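Local coordinates for protein aminotransferase, class I and II (Erwinia tasmaniensis, PDB 5Z0Q) that belongs to the class I and II aminotransferases and binds pyridoxal-5'-phosphate, at residues S24-K29 with P37-D42; N165-L170 with D198-S203; C208-E213 with A295-L300; D227-S232 with V253-E258. All blocks are in the same frame, centred on the assembly; numbering follows the deposited sequence.

Contact 1 of 4, residues S24-K29 with P37-D42; sequences SLKWKK and PLWIAD
Lys-26 reaches across Pro-37, Ile-40 and Asp-42, fastening an N-terminal loop to strand 36-38 and to the inverse gamma turn centred on Ala-41, whose side chain touches Lys-240 of the pyridoxal-5'-phosphate pocket. Lys-26 CB lies 3.6 Å from Ile-40 CG2. CG, anti to the backbone N (chi1 -173°), rests between that methyl and Pro-37 CB. The extended chain then carries CD past Asp-42 OD1 and CE past Pro-37 O, and Lys-26 NZ donates to Asp-42 O at 3.1 Å, with a C=O...N angle of 161°. Asp-42 OD1, too far from NZ for a salt bridge, may add electrostatic attraction.

The carbonyl O of Lys-26 accepts Trp-39 NE1 at 3.1 Å, on a lone pair and near the indole plane. Ile-40 CB lies over one face of that indole, toward the rim, and Lys-29 over the opposite face. Pro-37 CG covers a face of Trp-27, whose NE1 is bonded to Asp-44. Ile-40 also packs on Tyr-66 of the second subunit. Lys-29 CD stands 3.7 Å from the centroid of the Trp-39 six-membered ring, and NZ, at 4.5 Å, makes a cation-pi contact over the same face.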
loop_
_atom_site.group_PDB
_atom_site.type_symbol
_atom_site.label_atom_id
_atom_site.label_comp_id
_atom_site.label_asym_id
_atom_site.label_seq_id
_atom_site.Cartn_x
_atom_site.Cartn_y
_atom_site.Cartn_z
ATOM N N SER A 24 -8.966 7.282 14.194
ATOM C CA SER A 24 -9.126 8.314 13.178
ATOM C C SER A 24 -8.107 9.430 13.372
ATOM O O SER A 24 -7.973 9.983 14.469
ATOM C CB SER A 24 -10.543 8.884 13.224
ATOM O OG SER A 24 -10.661 10.023 12.388
ATOM N N LEU A 25 -7.388 9.762 12.297
ATOM C CA LEU A 25 -6.464 10.888 12.349
ATOM C C LEU A 25 -7.205 12.204 12.533
ATOM O O LEU A 25 -6.638 13.168 13.060
ATOM C CB LEU A 25 -5.613 10.919 11.074
ATOM C CG LEU A 25 -4.582 12.040 10.918
ATOM C CD1 LEU A 25 -3.638 12.070 12.108
ATOM C CD2 LEU A 25 -3.808 11.869 9.620
ATOM N N LYS A 26 -8.472 12.259 12.115
ATOM C CA LYS A 26 -9.245 13.493 12.215
ATOM C C LYS A 26 -9.458 13.895 13.670
ATOM O O LYS A 26 -9.195 15.039 14.053
ATOM C CB LYS A 26 -10.586 13.322 11.501
ATOM C CG LYS A 26 -11.403 14.599 11.401
ATOM C CD LYS A 26 -12.686 14.377 10.616
ATOM C CE LYS A 26 -13.405 15.691 10.354
ATOM N NZ LYS A 26 -14.658 15.500 9.570
ATOM N N TRP A 27 -9.929 12.962 14.497
ATOM C CA TRP A 27 -10.312 13.262 15.870
ATOM C C TRP A 27 -9.186 13.033 16.872
ATOM O O TRP A 27 -9.458 12.907 18.072
ATOM C CB TRP A 27 -11.538 12.435 16.260
ATOM C CG TRP A 27 -12.789 12.886 15.581
ATOM C CD1 TRP A 27 -13.209 12.552 14.327
ATOM C CD2 TRP A 27 -13.784 13.763 16.117
ATOM N NE1 TRP A 27 -14.405 13.167 14.049
ATOM C CE2 TRP A 27 -14.780 13.916 15.133
ATOM C CE3 TRP A 27 -13.930 14.435 17.335
ATOM C CZ2 TRP A 27 -15.906 14.712 15.329
ATOM C CZ3 TRP A 27 -15.049 15.223 17.528
ATOM C CH2 TRP A 27 -16.022 15.356 16.531
ATOM N N LYS A 28 -7.932 12.983 16.418
ATOM C CA LYS A 28 -6.803 12.825 17.320
ATOM C C LYS A 28 -5.765 13.933 17.217
ATOM O O LYS A 28 -4.897 14.019 18.094
ATOM C CB LYS A 28 -6.116 11.470 17.095
ATOM C CG LYS A 28 -6.713 10.348 17.930
ATOM C CD LYS A 28 -5.952 9.047 17.750
ATOM C CE LYS A 28 -6.348 8.032 18.809
ATOM N NZ LYS A 28 -5.710 6.706 18.579
ATOM N N LYS A 29 -5.822 14.780 16.186
ATOM C CA LYS A 29 -4.913 15.920 16.123
ATOM C C LYS A 29 -5.167 16.878 17.280
ATOM O O LYS A 29 -4.231 17.317 17.957
ATOM C CB LYS A 29 -5.060 16.639 14.782
ATOM C CG LYS A 29 -4.181 17.872 14.647
ATOM C CD LYS A 29 -4.299 18.492 13.267
ATOM C CE LYS A 29 -3.387 19.699 13.127
ATOM N NZ LYS A 29 -3.415 20.254 11.745
ATOM N N PRO A 37 -12.598 19.135 15.195
ATOM C CA PRO A 37 -11.839 18.724 14.005
ATOM C C PRO A 37 -12.650 18.860 12.727
ATOM O O PRO A 37 -13.622 18.127 12.516
ATOM C CB PRO A 37 -11.496 17.254 14.292
ATOM C CG PRO A 37 -11.810 17.040 15.749
ATOM C CD PRO A 37 -12.909 17.993 16.068
ATOM N N LEU A 38 -12.260 19.796 11.865
ATOM C CA LEU A 38 -12.946 20.032 10.597
ATOM C C LEU A 38 -11.929 20.238 9.485
ATOM O O LEU A 38 -12.080 21.122 8.635
ATOM C CB LEU A 38 -13.883 21.235 10.693
ATOM C CG LEU A 38 -14.924 21.222 11.815
ATOM C CD1 LEU A 38 -15.457 22.621 12.055
ATOM C CD2 LEU A 38 -16.058 20.265 11.487
ATOM N N TRP A 39 -10.876 19.415 9.470
ATOM C CA TRP A 39 -9.734 19.648 8.590
ATOM C C TRP A 39 -9.574 18.540 7.556
ATOM O O TRP A 39 -9.891 18.761 6.385
ATOM C CB TRP A 39 -8.463 19.839 9.427
ATOM C CG TRP A 39 -8.127 18.690 10.339
ATOM C CD1 TRP A 39 -8.840 18.262 11.422
ATOM C CD2 TRP A 39 -6.984 17.831 10.248
ATOM N NE1 TRP A 39 -8.216 17.185 12.003
ATOM C CE2 TRP A 39 -7.073 16.902 11.303
ATOM C CE3 TRP A 39 -5.895 17.754 9.374
ATOM C CZ2 TRP A 39 -6.118 15.911 11.508
ATOM C CZ3 TRP A 39 -4.947 16.771 9.579
ATOM C CH2 TRP A 39 -5.064 15.862 10.637
ATOM N N ILE A 40 -9.100 17.353 7.942
ATOM C CA ILE A 40 -8.734 16.336 6.963
ATOM C C ILE A 40 -9.972 15.870 6.204
ATOM O O ILE A 40 -11.089 15.827 6.741
ATOM C CB ILE A 40 -8.006 15.164 7.651
ATOM C CG1 ILE A 40 -7.261 14.311 6.622
ATOM C CG2 ILE A 40 -8.972 14.314 8.457
ATOM C CD1 ILE A 40 -6.362 13.260 7.242
ATOM N N ALA A 41 -9.774 15.527 4.930
ATOM C CA ALA A 41 -10.879 15.326 3.991
ATOM C C ALA A 41 -11.439 13.908 4.119
ATOM O O ALA A 41 -11.225 13.029 3.281
ATOM C CB ALA A 41 -10.423 15.622 2.571
ATOM N N ASP A 42 -12.181 13.698 5.204
ATOM C CA ASP A 42 -12.974 12.492 5.374
ATOM C C ASP A 42 -14.199 12.842 6.204
ATOM O O ASP A 42 -14.178 13.783 7.001
ATOM C CB ASP A 42 -12.171 11.355 6.028
ATOM C CG ASP A 42 -11.842 11.623 7.487
ATOM O OD1 ASP A 42 -11.752 12.805 7.878
ATOM O OD2 ASP A 42 -11.662 10.645 8.244
#

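Contact 2 of 4, residues N165-L170 with D198-S203; sequences NEKLLL and DLLVCS
Peptide groups of Lys-167, Leu-169, Leu-200 and Cys-202 are the flat groups that meet here: their N-H and C=O edges join strands 166-172 and 200-204, which run parallel through the large sheet, and Leu-168 CD1 lies over a face of the Leu-200 peptide. Leu-168, Leu-170, Leu-200 and Cys-202 project from one face of that sheet, Leu-169 and Val-201 from the other. Helix 184-197 links the two strands, completing a beta-alpha-beta unit of the large domain.

Lys-167 O accepts Leu-200 N at 2.8 Å, and Leu-169 O accepts Cys-202 N at 2.8 Å. The return bond, Leu-169 N to Leu-200 O, is modelled very short, so its exact length is doubtful. The segment axes cross at -21°.

On the first face, Leu-168 CD1 is 3.7 Å from Leu-200 CB, and Leu-170 CD2 meets Cys-202 CB at 3.6 Å. Helix 101-111 covers this face, with Val-108 on Leu-168 and Ala-107 on Cys-202. Across the sheet, Leu-169 CD2 and Val-201 CG2 are in looser contact at 4.3 Å, while Leu-199 CD1 approaches Leu-169 CB. Leu-199 CD2 lies against Glu-166, nearest its carbonyl O and 4.0 Å from Glu-166 CB.

Lys-167 and Leu-200 lie side by side, pointing the same way. The lysine chain bends at chi2 and chi4; Lys-167 NZ, which donates weakly to Phe-111 O, comes 3.7 Å from Leu-200 CD1.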
loop_
_atom_site.group_PDB
_atom_site.type_symbol
_atom_site.label_atom_id
_atom_site.label_comp_id
_atom_site.label_asym_id
_atom_site.label_seq_id
_atom_site.Cartn_x
_atom_site.Cartn_y
_atom_site.Cartn_z
ATOM N N ASN A 165 10.027 23.631 -21.057
ATOM C CA ASN A 165 10.355 22.414 -20.327
ATOM C C ASN A 165 9.126 21.671 -19.823
ATOM O O ASN A 165 9.259 20.536 -19.356
ATOM C CB ASN A 165 11.266 22.738 -19.138
ATOM C CG ASN A 165 12.669 23.122 -19.562
ATOM O OD1 ASN A 165 12.906 23.486 -20.714
ATOM N ND2 ASN A 165 13.611 23.038 -18.630
ATOM N N GLU A 166 7.945 22.275 -19.904
ATOM C CA GLU A 166 6.747 21.663 -19.349
ATOM C C GLU A 166 6.415 20.371 -20.087
ATOM O O GLU A 166 6.617 20.260 -21.299
ATOM C CB GLU A 166 5.573 22.641 -19.425
ATOM C CG GLU A 166 5.727 23.886 -18.545
ATOM C CD GLU A 166 6.774 24.862 -19.052
ATOM O OE1 GLU A 166 7.708 25.185 -18.287
ATOM O OE2 GLU A 166 6.667 25.299 -20.217
ATOM N N LYS A 167 5.903 19.388 -19.345
ATOM C CA LYS A 167 5.695 18.058 -19.909
ATOM C C LYS A 167 4.426 17.393 -19.385
ATOM O O LYS A 167 3.727 16.706 -20.138
ATOM C CB LYS A 167 6.909 17.175 -19.617
ATOM C CG LYS A 167 6.804 15.753 -20.149
ATOM C CD LYS A 167 6.595 15.730 -21.654
ATOM C CE LYS A 167 7.194 14.472 -22.268
ATOM N NZ LYS A 167 6.799 13.241 -21.527
ATOM N N LEU A 168 4.118 17.581 -18.104
ATOM C CA LEU A 168 3.007 16.892 -17.455
ATOM C C LEU A 168 2.059 17.918 -16.854
ATOM O O LEU A 168 2.467 18.732 -16.019
ATOM C CB LEU A 168 3.515 15.931 -16.378
ATOM C CG LEU A 168 2.470 15.116 -15.615
ATOM C CD1 LEU A 168 1.626 14.288 -16.568
ATOM C CD2 LEU A 168 3.143 14.226 -14.582
ATOM N N LEU A 169 0.796 17.872 -17.271
ATOM C CA LEU A 169 -0.239 18.763 -16.762
ATOM C C LEU A 169 -1.044 18.030 -15.695
ATOM O O LEU A 169 -1.633 16.979 -15.970
ATOM C CB LEU A 169 -1.153 19.240 -17.889
ATOM C CG LEU A 169 -2.376 20.054 -17.460
ATOM C CD1 LEU A 169 -1.953 21.356 -16.797
ATOM C CD2 LEU A 169 -3.292 20.324 -18.643
ATOM N N LEU A 170 -1.074 18.587 -14.487
ATOM C CA LEU A 170 -1.775 17.986 -13.357
ATOM C C LEU A 170 -3.098 18.717 -13.158
ATOM O O LEU A 170 -3.115 19.880 -12.740
ATOM C CB LEU A 170 -0.916 18.045 -12.097
ATOM C CG LEU A 170 0.460 17.382 -12.177
ATOM C CD1 LEU A 170 1.187 17.504 -10.851
ATOM C CD2 LEU A 170 0.335 15.926 -12.585
ATOM N N ASP A 198 1.782 20.012 -26.229
ATOM C CA ASP A 198 2.054 18.574 -26.218
ATOM C C ASP A 198 2.456 18.108 -24.815
ATOM O O ASP A 198 3.594 17.726 -24.546
ATOM C CB ASP A 198 3.116 18.211 -27.260
ATOM C CG ASP A 198 2.559 17.345 -28.376
ATOM O OD1 ASP A 198 1.603 17.786 -29.049
ATOM O OD2 ASP A 198 3.073 16.224 -28.579
ATOM N N LEU A 199 1.470 18.160 -23.925
ATOM C CA LEU A 199 1.643 17.787 -22.532
ATOM C C LEU A 199 0.870 16.513 -22.223
ATOM O O LEU A 199 -0.144 16.210 -22.860
ATOM C CB LEU A 199 1.167 18.904 -21.598
ATOM C CG LEU A 199 1.788 20.291 -21.758
ATOM C CD1 LEU A 199 1.196 21.252 -20.739
ATOM C CD2 LEU A 199 3.295 20.219 -21.620
ATOM N N LEU A 200 1.360 15.770 -21.238
ATOM C CA LEU A 200 0.611 14.666 -20.661
ATOM C C LEU A 200 -0.252 15.184 -19.517
ATOM O O LEU A 200 0.125 16.118 -18.804
ATOM C CB LEU A 200 1.556 13.571 -20.167
ATOM C CG LEU A 200 2.386 12.890 -21.257
ATOM C CD1 LEU A 200 3.426 11.962 -20.652
ATOM C CD2 LEU A 200 1.480 12.132 -22.216
ATOM N N VAL A 201 -1.424 14.579 -19.354
ATOM C CA VAL A 201 -2.420 15.049 -18.400
ATOM C C VAL A 201 -2.631 13.986 -17.333
ATOM O O VAL A 201 -2.740 12.796 -17.641
ATOM C CB VAL A 201 -3.752 15.394 -19.099
ATOM C CG1 VAL A 201 -4.748 15.952 -18.097
ATOM C CG2 VAL A 201 -3.512 16.379 -20.228
ATOM N N CYS A 202 -2.676 14.420 -16.076
ATOM C CA CYS A 202 -2.997 13.552 -14.943
ATOM C C CYS A 202 -4.212 14.156 -14.248
ATOM O O CYS A 202 -4.087 15.121 -13.488
ATOM C CB CYS A 202 -1.811 13.415 -13.993
ATOM S SG CYS A 202 -2.102 12.307 -12.594
ATOM N N SER A 203 -5.386 13.590 -14.516
ATOM C CA SER A 203 -6.649 14.115 -14.013
ATOM C C SER A 203 -7.039 13.367 -12.743
ATOM O O SER A 203 -7.279 12.156 -12.779
ATOM C CB SER A 203 -7.744 13.989 -15.072
ATOM O OG SER A 203 -8.964 14.556 -14.624
#

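Contact 3 of 4, residues C208-E213 with A295-L300; sequences CDLVLE and AQLDYL
Leu-297 points from helix 290-313 at the loop 208-213 and meets two leucines with one methyl. Leu-297 CD2 touches Leu-210 CD2 at 3.7 Å and Leu-212 CD2 at 3.8 Å. Both loop side chains run obliquely to it. The same methyl also meets the loop backbone, Leu-297 CD2 lying 3.9 Å from Asp-209 O, and the other branch does likewise, with Leu-297 CD1 4.1 Å from Val-211 O. Leu-297 CG stands anti to the carbonyl carbon (chi1 -61°), which carries it out toward the loop. Leu-212 CD2 also reaches Leu-297 O at 3.8 Å and so lies against the helix backbone as well. No hydrogen bond crosses between the segments; the join is apolar.

The second shell fixes the loop. Leu-293, one turn earlier on the same helix, packs on Leu-210 and Asp-209, and Arg-304 touches Leu-212 from further along. Asp-209 turns its carboxylate away from Leu-297: OD1 forms a salt bridge with Arg-80, while OD2 is bonded to Ser-241 OG and Trp-286 NE1. Three donor groups thus meet this buried carboxylate, which would favour its ionised form. Beyond Leu-212, a backbone bond to Glu-323 and packing on Ser-325 tie the chain down.

Loop 208-213 directly follows His-207 of the pyridoxal-5'-phosphate pocket, and Ser-241 follows Lys-240 of that pocket. The packing thus seats the chain leaving the cofactor site on the long helix 290-313, in a protein whose family has the fold-type I architecture of PLP enzymes.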
loop_
_atom_site.group_PDB
_atom_site.type_symbol
_atom_site.label_atom_id
_atom_site.label_comp_id
_atom_site.label_asym_id
_atom_site.label_seq_id
_atom_site.Cartn_x
_atom_site.Cartn_y
_atom_site.Cartn_z
ATOM N N CYS A 208 -15.544 12.817 -8.143
ATOM C CA CYS A 208 -16.495 12.799 -9.249
ATOM C C CYS A 208 -17.879 12.318 -8.830
ATOM O O CYS A 208 -18.862 12.638 -9.507
ATOM C CB CYS A 208 -15.961 11.927 -10.388
ATOM S SG CYS A 208 -15.753 10.185 -9.962
ATOM N N ASP A 209 -17.984 11.568 -7.736
ATOM C CA ASP A 209 -19.276 11.087 -7.266
ATOM C C ASP A 209 -20.012 12.095 -6.393
ATOM O O ASP A 209 -21.180 11.862 -6.060
ATOM C CB ASP A 209 -19.109 9.780 -6.481
ATOM C CG ASP A 209 -18.652 8.625 -7.350
ATOM O OD1 ASP A 209 -18.975 8.623 -8.556
ATOM O OD2 ASP A 209 -17.975 7.716 -6.824
ATOM N N LEU A 210 -19.370 13.201 -6.020
ATOM C CA LEU A 210 -19.939 14.161 -5.079
ATOM C C LEU A 210 -20.392 15.449 -5.761
ATOM O O LEU A 210 -20.306 16.531 -5.175
ATOM C CB LEU A 210 -18.935 14.469 -3.968
ATOM C CG LEU A 210 -18.545 13.284 -3.084
ATOM C CD1 LEU A 210 -17.524 13.702 -2.037
ATOM C CD2 LEU A 210 -19.779 12.681 -2.425
ATOM N N VAL A 211 -20.886 15.351 -6.992
ATOM C CA VAL A 211 -21.399 16.516 -7.705
ATOM C C VAL A 211 -22.789 16.840 -7.171
ATOM O O VAL A 211 -23.689 15.994 -7.195
ATOM C CB VAL A 211 -21.430 16.268 -9.218
ATOM C CG1 VAL A 211 -22.014 17.472 -9.941
ATOM C CG2 VAL A 211 -20.032 15.954 -9.731
ATOM N N LEU A 212 -22.967 18.071 -6.688
ATOM C CA LEU A 212 -24.237 18.496 -6.116
ATOM C C LEU A 212 -25.068 19.364 -7.050
ATOM O O LEU A 212 -26.288 19.443 -6.871
ATOM C CB LEU A 212 -24.006 19.277 -4.816
ATOM C CG LEU A 212 -23.127 18.658 -3.732
ATOM C CD1 LEU A 212 -23.025 19.615 -2.555
ATOM C CD2 LEU A 212 -23.669 17.309 -3.289
ATOM N N GLU A 213 -24.445 20.014 -8.023
ATOM C CA GLU A 213 -25.166 20.962 -8.862
ATOM C C GLU A 213 -26.086 20.217 -9.822
ATOM O O GLU A 213 -25.633 19.302 -10.522
ATOM C CB GLU A 213 -24.180 21.838 -9.635
ATOM C CG GLU A 213 -24.671 23.257 -9.878
ATOM C CD GLU A 213 -24.775 24.072 -8.598
ATOM O OE1 GLU A 213 -24.158 23.680 -7.585
ATOM O OE2 GLU A 213 -25.473 25.107 -8.604
ATOM N N ALA A 295 -28.321 9.533 -0.698
ATOM C CA ALA A 295 -28.789 10.167 0.528
ATOM C C ALA A 295 -27.721 11.059 1.147
ATOM O O ALA A 295 -28.052 12.025 1.845
ATOM C CB ALA A 295 -29.240 9.105 1.531
ATOM N N GLN A 296 -26.442 10.756 0.910
ATOM C CA GLN A 296 -25.382 11.611 1.433
ATOM C C GLN A 296 -25.317 12.937 0.688
ATOM O O GLN A 296 -25.001 13.969 1.291
ATOM C CB GLN A 296 -24.034 10.894 1.354
ATOM C CG GLN A 296 -22.889 11.646 2.023
ATOM C CD GLN A 296 -21.532 11.037 1.724
ATOM O OE1 GLN A 296 -21.349 10.363 0.711
ATOM N NE2 GLN A 296 -20.570 11.271 2.610
ATOM N N LEU A 297 -25.614 12.932 -0.615
ATOM C CA LEU A 297 -25.576 14.168 -1.390
ATOM C C LEU A 297 -26.632 15.155 -0.909
ATOM O O LEU A 297 -26.352 16.351 -0.767
ATOM C CB LEU A 297 -25.762 13.866 -2.876
ATOM C CG LEU A 297 -24.714 12.963 -3.530
ATOM C CD1 LEU A 297 -24.988 12.809 -5.018
ATOM C CD2 LEU A 297 -23.312 13.500 -3.288
ATOM N N ASP A 298 -27.852 14.674 -0.655
ATOM C CA ASP A 298 -28.895 15.552 -0.134
ATOM C C ASP A 298 -28.514 16.098 1.236
ATOM O O ASP A 298 -28.749 17.276 1.532
ATOM C CB ASP A 298 -30.225 14.803 -0.063
ATOM C CG ASP A 298 -30.685 14.294 -1.417
ATOM O OD1 ASP A 298 -30.290 14.887 -2.444
ATOM O OD2 ASP A 298 -31.443 13.301 -1.455
ATOM N N TYR A 299 -27.918 15.257 2.082
ATOM C CA TYR A 299 -27.497 15.708 3.404
ATOM C C TYR A 299 -26.346 16.701 3.306
ATOM O O TYR A 299 -26.309 17.692 4.044
ATOM C CB TYR A 299 -27.101 14.506 4.259
ATOM C CG TYR A 299 -27.012 14.796 5.741
ATOM C CD1 TYR A 299 -28.134 14.699 6.553
ATOM C CD2 TYR A 299 -25.806 15.154 6.328
ATOM C CE1 TYR A 299 -28.060 14.957 7.908
ATOM C CE2 TYR A 299 -25.722 15.415 7.684
ATOM C CZ TYR A 299 -26.853 15.313 8.469
ATOM O OH TYR A 299 -26.779 15.570 9.818
ATOM N N LEU A 300 -25.400 16.457 2.394
ATOM C CA LEU A 300 -24.263 17.359 2.250
ATOM C C LEU A 300 -24.665 18.676 1.599
ATOM O O LEU A 300 -24.088 19.721 1.919
ATOM C CB LEU A 300 -23.151 16.687 1.446
ATOM C CG LEU A 300 -22.358 15.602 2.179
ATOM C CD1 LEU A 300 -21.272 15.026 1.286
ATOM C CD2 LEU A 300 -21.763 16.149 3.467
#

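Contact 4 of 4, residues D227-S232 with V253-E258; sequences DAAQRS and VIPNPE
Gln-230 and Asn-256 bring their backbones together, CA to CA 4.7 Å, where the chain leaves helix 226-229 and where it is about to enter helix 257-267. Asn-256 ND2 donates to Gln-230 O at 2.7 Å. The bond is nearly straight, 174° at the hydrogen, and lies in both the carbonyl plane and the asparagine amide plane. CG of Asn-256 lies anti to the backbone N (chi1 -168°), on the way to this bond. The other end of the amide serves its own helix: Asn-256 is the N-cap, and OD1 accepts weakly from Glu-258 N and from Leu-259 N.

The Gln-230 side chain, bent at chi2, crosses Asn-256 at about a right angle, their amide planes 49° apart. Gln-230 OE1 comes 3.6 Å from Asn-256 CB and nearer still to its CA. Beside it, the Pro-255 ring packs against the end of the first helix, Pro-255 CG meeting Ala-229 CB at 3.9 Å and lying close to Ala-229 O; Trp-93 also touches this proline. Within 227-232, Ser-232 OG donates to Ala-228 O at 2.8 Å. Arg-231 NH1 and Asp-227 OD2 form a salt bridge of poor hydrogen-bond geometry.

One asparagine amide thus serves two elements, its NH2 satisfying a carbonyl just past one helix and its oxygen capping the next. Bonds at both ends would hold the amide's rotation and fix which end carries the oxygen.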
loop_
_atom_site.group_PDB
_atom_site.type_symbol
_atom_site.label_atom_id
_atom_site.label_comp_id
_atom_site.label_asym_id
_atom_site.label_seq_id
_atom_site.Cartn_x
_atom_site.Cartn_y
_atom_site.Cartn_z
ATOM N N ASP A 227 -7.878 11.674 -28.586
ATOM C CA ASP A 227 -6.563 12.261 -28.352
ATOM C C ASP A 227 -6.330 12.502 -26.866
ATOM O O ASP A 227 -5.229 12.259 -26.357
ATOM C CB ASP A 227 -6.421 13.564 -29.135
ATOM C CG ASP A 227 -5.057 14.203 -28.959
ATOM O OD1 ASP A 227 -4.095 13.738 -29.606
ATOM O OD2 ASP A 227 -4.946 15.168 -28.170
ATOM N N ALA A 228 -7.355 12.980 -26.156
ATOM C CA ALA A 228 -7.225 13.185 -24.718
ATOM C C ALA A 228 -7.030 11.861 -23.991
ATOM O O ALA A 228 -6.295 11.792 -23.000
ATOM C CB ALA A 228 -8.453 13.917 -24.179
ATOM N N ALA A 229 -7.685 10.800 -24.467
ATOM C CA ALA A 229 -7.549 9.497 -23.826
ATOM C C ALA A 229 -6.139 8.943 -23.990
ATOM O O ALA A 229 -5.592 8.341 -23.060
ATOM C CB ALA A 229 -8.582 8.526 -24.394
ATOM N N GLN A 230 -5.532 9.140 -25.161
ATOM C CA GLN A 230 -4.207 8.599 -25.440
ATOM C C GLN A 230 -3.077 9.446 -24.869
ATOM O O GLN A 230 -1.908 9.091 -25.054
ATOM C CB GLN A 230 -4.014 8.438 -26.951
ATOM C CG GLN A 230 -4.927 7.398 -27.583
ATOM C CD GLN A 230 -4.673 6.001 -27.049
ATOM O OE1 GLN A 230 -3.536 5.637 -26.751
ATOM N NE2 GLN A 230 -5.735 5.214 -26.920
ATOM N N ARG A 231 -3.388 10.544 -24.178
ATOM C CA ARG A 231 -2.361 11.420 -23.627
ATOM C C ARG A 231 -2.528 11.650 -22.129
ATOM O O ARG A 231 -1.817 12.489 -21.563
ATOM C CB ARG A 231 -2.362 12.768 -24.360
ATOM C CG ARG A 231 -3.534 13.669 -23.991
ATOM C CD ARG A 231 -3.733 14.807 -24.986
ATOM N NE ARG A 231 -2.515 15.580 -25.217
ATOM C CZ ARG A 231 -1.856 15.606 -26.371
ATOM N NH1 ARG A 231 -2.300 14.909 -27.407
ATOM N NH2 ARG A 231 -0.755 16.335 -26.491
ATOM N N SER A 232 -3.432 10.927 -21.470
ATOM C CA SER A 232 -3.798 11.226 -20.094
ATOM C C SER A 232 -3.835 9.960 -19.248
ATOM O O SER A 232 -3.798 8.836 -19.752
ATOM C CB SER A 232 -5.161 11.927 -20.021
ATOM O OG SER A 232 -6.205 11.027 -20.348
ATOM N N VAL A 253 -6.689 4.874 -14.901
ATOM C CA VAL A 253 -7.163 4.517 -16.234
ATOM C C VAL A 253 -6.200 5.121 -17.244
ATOM O O VAL A 253 -6.196 6.339 -17.462
ATOM C CB VAL A 253 -8.599 4.997 -16.478
ATOM C CG1 VAL A 253 -9.109 4.476 -17.813
ATOM C CG2 VAL A 253 -9.505 4.554 -15.339
ATOM N N ILE A 254 -5.383 4.275 -17.859
ATOM C CA ILE A 254 -4.386 4.692 -18.834
ATOM C C ILE A 254 -4.703 4.006 -20.157
ATOM O O ILE A 254 -4.319 2.856 -20.380
ATOM C CB ILE A 254 -2.961 4.355 -18.363
ATOM C CG1 ILE A 254 -2.829 4.590 -16.857
ATOM C CG2 ILE A 254 -1.941 5.190 -19.118
ATOM C CD1 ILE A 254 -1.534 4.081 -16.269
ATOM N N PRO A 255 -5.417 4.683 -21.063
ATOM C CA PRO A 255 -5.729 4.055 -22.356
ATOM C C PRO A 255 -4.510 3.852 -23.240
ATOM O O PRO A 255 -4.491 2.907 -24.038
ATOM C CB PRO A 255 -6.728 5.034 -22.991
ATOM C CG PRO A 255 -7.258 5.843 -21.848
ATOM C CD PRO A 255 -6.119 5.962 -20.886
ATOM N N ASN A 256 -3.498 4.701 -23.124
ATOM C CA ASN A 256 -2.310 4.561 -23.956
ATOM C C ASN A 256 -1.517 3.335 -23.519
ATOM O O ASN A 256 -1.176 3.214 -22.336
ATOM C CB ASN A 256 -1.446 5.820 -23.865
ATOM C CG ASN A 256 -0.355 5.864 -24.922
ATOM O OD1 ASN A 256 0.339 4.877 -25.164
ATOM N ND2 ASN A 256 -0.200 7.020 -25.557
ATOM N N PRO A 257 -1.212 2.405 -24.429
ATOM C CA PRO A 257 -0.438 1.222 -24.019
ATOM C C PRO A 257 0.981 1.552 -23.595
ATOM O O PRO A 257 1.473 0.993 -22.607
ATOM C CB PRO A 257 -0.469 0.332 -25.271
ATOM C CG PRO A 257 -1.631 0.832 -26.077
ATOM C CD PRO A 257 -1.687 2.304 -25.818
ATOM N N GLU A 258 1.660 2.451 -24.315
ATOM C CA GLU A 258 3.035 2.786 -23.959
ATOM C C GLU A 258 3.095 3.537 -22.635
ATOM O O GLU A 258 3.994 3.296 -21.819
ATOM C CB GLU A 258 3.685 3.610 -25.069
ATOM C CG GLU A 258 5.185 3.799 -24.892
ATOM C CD GLU A 258 5.630 5.234 -25.106
ATOM O OE1 GLU A 258 6.738 5.586 -24.648
ATOM O OE2 GLU A 258 4.872 6.013 -25.724
#

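How the contacts relate
Contacts 2 and 4 adjoin, their centres 12 Å apart, because strand 200-204 lies beside strand 232-236: Val-201 N is 3.1 Å from Arg-231 O, a probable hydrogen bond. Contacts 1, 2 and 3 all approach a cofactor: the side chain of Ile-40 is about 7 Å from a pyridoxal-5'-phosphate, that of Leu-210 about 9 Å and that of Cys-202 about 10 Å. Contacts 1 and 3 do not touch; their nearest atoms are about 7 Å apart. Contact 1 and contact 4 are farthest separated, centres 36 Å apart, on opposite sides of the chain's centre. In sequence, both segments of contact 4 fall between those of contact 3.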